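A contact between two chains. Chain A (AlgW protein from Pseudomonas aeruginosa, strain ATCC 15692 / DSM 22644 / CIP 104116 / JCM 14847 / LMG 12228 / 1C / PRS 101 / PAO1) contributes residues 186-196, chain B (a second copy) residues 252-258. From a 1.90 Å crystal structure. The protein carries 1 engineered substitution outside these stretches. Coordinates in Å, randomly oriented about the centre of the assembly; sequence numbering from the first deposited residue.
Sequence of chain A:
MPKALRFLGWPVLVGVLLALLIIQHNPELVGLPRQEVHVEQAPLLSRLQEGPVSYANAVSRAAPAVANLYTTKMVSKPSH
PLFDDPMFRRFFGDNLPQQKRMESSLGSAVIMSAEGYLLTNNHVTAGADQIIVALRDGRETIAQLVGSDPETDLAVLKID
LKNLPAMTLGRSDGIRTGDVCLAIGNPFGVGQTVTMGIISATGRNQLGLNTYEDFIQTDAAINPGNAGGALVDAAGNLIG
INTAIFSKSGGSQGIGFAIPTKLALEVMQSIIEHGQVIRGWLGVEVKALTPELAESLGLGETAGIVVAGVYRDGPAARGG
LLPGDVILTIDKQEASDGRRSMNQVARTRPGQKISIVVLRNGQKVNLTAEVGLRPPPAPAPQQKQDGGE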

ATOM      1  N   ASN A 186      12.859  -0.011   9.786  1.00 20.17           N
ATOM      2  CA  ASN A 186      13.157   1.423   9.817  1.00 22.33           C
ATOM      3  C   ASN A 186      13.036   2.023   8.409  1.00 19.08           C
ATOM      4  O   ASN A 186      14.036   2.490   7.842  1.00 21.09           O
ATOM      5  CB  ASN A 186      14.559   1.681  10.395  1.00 24.65           C
ATOM      6  CG  ASN A 186      14.788   3.187  10.770  1.00 37.76           C
ATOM      7  OD1 ASN A 186      13.858   4.007  10.783  1.00 32.90           O
ATOM      8  ND2 ASN A 186      16.059   3.534  11.027  1.00 32.11           N
ATOM      9  N   PRO A 187      11.836   2.037   7.815  1.00 18.65           N
ATOM     10  CA  PRO A 187      11.721   2.511   6.423  1.00 19.80           C
ATOM     11  C   PRO A 187      12.125   3.970   6.300  1.00 17.18           C
ATOM     12  O   PRO A 187      11.720   4.819   7.088  1.00 18.99           O
ATOM     13  CB  PRO A 187      10.237   2.319   6.103  1.00 16.63           C
ATOM     14  CG  PRO A 187       9.568   2.325   7.407  1.00 15.77           C
ATOM     15  CD  PRO A 187      10.528   1.650   8.343  1.00 17.25           C
ATOM     16  N   PHE A 188      12.955   4.244   5.307  1.00 19.50           N
ATOM     17  CA  PHE A 188      13.483   5.577   5.012  1.00 31.75           C
ATOM     18  C   PHE A 188      14.148   6.244   6.218  1.00 29.27           C
ATOM     19  O   PHE A 188      14.374   7.446   6.184  1.00 26.48           O
ATOM     20  CB  PHE A 188      12.386   6.496   4.450  1.00 27.44           C
ATOM     21  CG  PHE A 188      11.662   5.915   3.267  1.00 24.29           C
ATOM     22  CD1 PHE A 188      12.345   5.625   2.102  1.00 29.61           C
ATOM     23  CD2 PHE A 188      10.308   5.662   3.320  1.00 23.03           C
ATOM     24  CE1 PHE A 188      11.681   5.077   0.987  1.00 27.49           C
ATOM     25  CE2 PHE A 188       9.614   5.123   2.192  1.00 25.48           C
ATOM     26  CZ  PHE A 188      10.317   4.822   1.042  1.00 23.00           C
ATOM     27  N   GLY A 189      14.462   5.490   7.282  1.00 27.74           N
ATOM     28  CA  GLY A 189      15.035   6.097   8.479  1.00 27.63           C
ATOM     29  C   GLY A 189      14.069   6.916   9.301  1.00 31.00           C
ATOM     30  O   GLY A 189      14.507   7.768  10.083  1.00 30.77           O
ATOM     31  N   VAL A 190      12.759   6.703   9.140  1.00 26.63           N
ATOM     32  CA  VAL A 190      11.801   7.503   9.912  1.00 30.80           C
ATOM     33  C   VAL A 190      11.753   7.081  11.379  1.00 31.42           C
ATOM     34  O   VAL A 190      11.225   7.815  12.221  1.00 28.96           O
ATOM     35  CB  VAL A 190      10.388   7.436   9.284  1.00 29.25           C
ATOM     36  CG1 VAL A 190       9.783   6.060   9.470  1.00 30.55           C
ATOM     37  CG2 VAL A 190       9.460   8.504   9.863  1.00 51.80           C
ATOM     38  N   GLY A 191      12.334   5.941  11.720  1.00 31.19           N
ATOM     39  CA  GLY A 191      12.107   5.318  13.009  1.00 30.19           C
ATOM     40  C   GLY A 191      11.537   3.925  12.852  1.00 28.65           C
ATOM     41  O   GLY A 191      11.081   3.522  11.785  1.00 22.73           O
ATOM     42  N   GLN A 192      11.656   3.166  13.931  1.00 23.90           N
ATOM     43  CA  GLN A 192      11.028   1.861  13.953  1.00 25.78           C
ATOM     44  C   GLN A 192       9.562   1.998  13.579  1.00 20.31           C
ATOM     45  O   GLN A 192       8.844   2.833  14.133  1.00 19.68           O
ATOM     46  CB  GLN A 192      11.119   1.223  15.324  1.00 29.08           C
ATOM     47  CG  GLN A 192      10.801  -0.245  15.188  1.00 25.08           C
ATOM     48  CD  GLN A 192      10.682  -0.945  16.516  1.00 31.91           C
ATOM     49  OE1 GLN A 192       9.798  -0.641  17.327  1.00 31.90           O
ATOM     50  NE2 GLN A 192      11.576  -1.911  16.741  1.00 25.47           N
ATOM     51  N   THR A 193       9.116   1.136  12.672  1.00 20.89           N
ATOM     52  CA  THR A 193       7.822   1.280  12.025  1.00 20.01           C
ATOM     53  C   THR A 193       7.163  -0.088  11.914  1.00 19.32           C
ATOM     54  O   THR A 193       7.808  -1.055  11.522  1.00 19.12           O
ATOM     55  CB  THR A 193       7.987   1.906  10.619  1.00 19.91           C
ATOM     56  OG1 THR A 193       8.363   3.287  10.720  1.00 19.56           O
ATOM     57  CG2 THR A 193       6.664   1.757   9.774  1.00 18.53           C
ATOM     58  N   VAL A 194       5.890  -0.187  12.263  1.00 14.78           N
ATOM     59  CA  VAL A 194       5.166  -1.446  12.115  1.00 16.99           C
ATOM     60  C   VAL A 194       4.170  -1.290  10.980  1.00 15.51           C
ATOM     61  O   VAL A 194       3.362  -0.376  11.004  1.00 15.52           O
ATOM     62  CB  VAL A 194       4.449  -1.887  13.409  1.00 18.23           C
ATOM     63  CG1 VAL A 194       3.811  -3.302  13.194  1.00 19.74           C
ATOM     64  CG2 VAL A 194       5.428  -1.943  14.562  1.00 18.47           C
ATOM     65  N   THR A 195       4.195  -2.203  10.017  1.00 15.37           N
ATOM     66  CA  THR A 195       3.163  -2.247   8.987  1.00 13.96           C
ATOM     67  C   THR A 195       2.473  -3.601   9.000  1.00 15.04           C
ATOM     68  O   THR A 195       3.038  -4.583   9.441  1.00 18.01           O
ATOM     69  CB  THR A 195       3.734  -1.957   7.602  1.00 14.12           C
ATOM     70  OG1 THR A 195       4.842  -2.837   7.371  1.00 18.61           O
ATOM     71  CG2 THR A 195       4.223  -0.539   7.516  1.00 11.73           C
ATOM     72  N   MET A 196       1.259  -3.650   8.455  1.00 14.23           N
ATOM     73  CA  MET A 196       0.414  -4.825   8.539  1.00 16.25           C
ATOM     74  C   MET A 196      -0.064  -5.237   7.154  1.00 17.81           C
ATOM     75  O   MET A 196      -0.408  -4.381   6.329  1.00 16.84           O
ATOM     76  CB  MET A 196      -0.790  -4.539   9.432  1.00 14.08           C
ATOM     77  CG  MET A 196      -1.624  -5.748   9.722  1.00 19.52           C
ATOM     78  SD  MET A 196      -2.968  -5.952   8.514  1.00 22.59           S
ATOM     79  CE  MET A 196      -3.941  -4.456   8.835  1.00 17.42           C
TER
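Chain B, residues 252-258: SQGIGFA

Two copies of a protein can meet without a single hydrogen bond passing between the facing segments, and this pair of stretches from AlgW is a compact example. Hydrogen bonds run within each segment or to groups elsewhere in the structure, and the contact is made mainly by apolar side-chain atoms. The buried surface is modest, 274 Å² summed over both sides, and Ile255(B) contributes the largest share of it.

Chain A begins as a loop. Asn186(A) does not reach chain B but shapes what follows: its carbonyl O accepts a hydrogen bond from Gly189(A) N at 3.1 Å, while its OD1 accepts one from Gly191(A) N at 2.6 Å. The next residue, Pro187(A), makes the first contact, its CG lying 3.7 Å from CD1 of Ile255(B). The two backbones remain well apart here, with 8.3 Å between the CA atoms of Pro187(A) and Ile255(B), so side chains must bridge the gap.

Phe188(A), with positive phi and an m rotamer at chi1, directs its CA-to-CB bond toward chain B. Ile255(B) CG1 approaches the edge of its ring, 4.2 Å from Phe188(A) CE2, and Gln253(B) OE1 lies 3.9 Å from Phe188(A) CZ. That oxygen is hydrogen-bonded elsewhere in the structure, so it needs no polar partner from this stretch. Gly189(A), also at positive phi, stays out of reach; it and Phe188(A) lie within a tight turn, which Val190(A) N closes by donating to Pro187(A) O at 3.0 Å. Val190(A) then places CG2 at the ring edge of Phe257(B), 3.9 Å from CZ. The Phe257(B) CA-to-CB bond points sideways, but the end of the side chain comes nearer, which is how a strand residue reaches this loop.

Gly191(A) and Gln192(A) make no contact, although Gly191(A) O accepts a hydrogen bond from Thr193(A) OG1 at 2.9 Å as the loop gives way to a strand. Along that strand the contact alternates, as expected of an extended backbone: Thr193(A) and Thr195(A) point toward chain B, whereas Val194(A) and Met196(A) are out of reach. Thr193(A) CG2 lies 4.3 Å from Ile255(B) CD1, the same methyl that meets Pro187(A). Thr195(A) CG2 is 4.4 Å from Gly254(B) O, so partners step back along chain B as this strand advances.

Chain B thus leads from a loop, with Gly254(B) at positive phi, into an extended strand. One aliphatic side chain, Ile255(B), touches both a loop and the start of a strand in its neighbour, packing against apolar side chains in the loop.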

ATOM      1  N   SER B 252       0.966   7.018  -2.191  1.00 19.83           N
ATOM      2  CA  SER B 252       1.153   6.259  -0.958  1.00 18.69           C
ATOM      3  C   SER B 252       2.176   5.140  -1.161  1.00 21.11           C
ATOM      4  O   SER B 252       2.132   4.381  -2.146  1.00 16.61           O
ATOM      5  CB  SER B 252      -0.168   5.675  -0.484  1.00 17.12           C
ATOM      6  OG  SER B 252       0.050   5.035   0.777  1.00 20.44           O
ATOM      7  N   GLN B 253       3.106   5.052  -0.213  1.00 16.38           N
ATOM      8  CA  GLN B 253       3.977   3.894  -0.036  1.00 19.68           C
ATOM      9  C   GLN B 253       3.841   3.334   1.374  1.00 17.65           C
ATOM     10  O   GLN B 253       4.747   2.667   1.851  1.00 17.97           O
ATOM     11  CB  GLN B 253       5.422   4.261  -0.404  1.00 22.69           C
ATOM     12  CG  GLN B 253       5.489   4.566  -1.932  1.00 24.64           C
ATOM     13  CD  GLN B 253       6.845   4.954  -2.503  1.00 26.06           C
ATOM     14  OE1 GLN B 253       7.693   5.508  -1.813  1.00 26.56           O
ATOM     15  NE2 GLN B 253       7.050   4.638  -3.782  1.00 30.27           N
ATOM     16  N   GLY B 254       2.700   3.591   2.034  1.00 15.09           N
ATOM     17  CA  GLY B 254       2.412   3.066   3.358  1.00 15.50           C
ATOM     18  C   GLY B 254       3.057   3.812   4.520  1.00 14.02           C
ATOM     19  O   GLY B 254       3.065   3.283   5.630  1.00 16.54           O
ATOM     20  N   ILE B 255       3.604   4.999   4.297  1.00 15.82           N
ATOM     21  CA  ILE B 255       4.209   5.813   5.361  1.00 15.35           C
ATOM     22  C   ILE B 255       3.456   7.149   5.374  1.00 15.22           C
ATOM     23  O   ILE B 255       3.824   8.098   4.689  1.00 18.74           O
ATOM     24  CB  ILE B 255       5.715   6.015   5.140  1.00 15.26           C
ATOM     25  CG1 ILE B 255       6.461   4.684   4.907  1.00 13.89           C
ATOM     26  CG2 ILE B 255       6.351   6.862   6.316  1.00 15.98           C
ATOM     27  CD1 ILE B 255       6.427   3.775   6.025  1.00 14.74           C
ATOM     28  N   GLY B 256       2.385   7.255   6.157  1.00 16.16           N
ATOM     29  CA  GLY B 256       1.621   8.499   6.258  1.00 18.62           C
ATOM     30  C   GLY B 256       1.558   9.029   7.688  1.00 15.66           C
ATOM     31  O   GLY B 256       1.761   8.284   8.627  1.00 16.98           O
ATOM     32  N   PHE B 257       1.165  10.301   7.846  1.00 17.94           N
ATOM     33  CA  PHE B 257       1.315  11.020   9.114  1.00 17.57           C
ATOM     34  C   PHE B 257       0.059  11.816   9.421  1.00 21.67           C
ATOM     35  O   PHE B 257      -0.431  12.547   8.559  1.00 21.59           O
ATOM     36  CB  PHE B 257       2.513  11.951   9.054  1.00 19.25           C
ATOM     37  CG  PHE B 257       3.787  11.241   8.796  1.00 22.01           C
ATOM     38  CD1 PHE B 257       4.365  10.462   9.788  1.00 20.58           C
ATOM     39  CD2 PHE B 257       4.412  11.327   7.542  1.00 21.50           C
ATOM     40  CE1 PHE B 257       5.563   9.810   9.571  1.00 22.79           C
ATOM     41  CE2 PHE B 257       5.591  10.652   7.315  1.00 24.24           C
ATOM     42  CZ  PHE B 257       6.160   9.889   8.321  1.00 26.73           C
ATOM     43  N   ALA B 258      -0.470  11.651  10.640  1.00 20.16           N
ATOM     44  CA  ALA B 258      -1.666  12.348  11.069  1.00 16.35           C
ATOM     45  C   ALA B 258      -1.373  13.159  12.335  1.00 19.75           C
ATOM     46  O   ALA B 258      -0.619  12.706  13.195  1.00 17.12           O
ATOM     47  CB  ALA B 258      -2.830  11.355  11.312  1.00 18.61           C
TER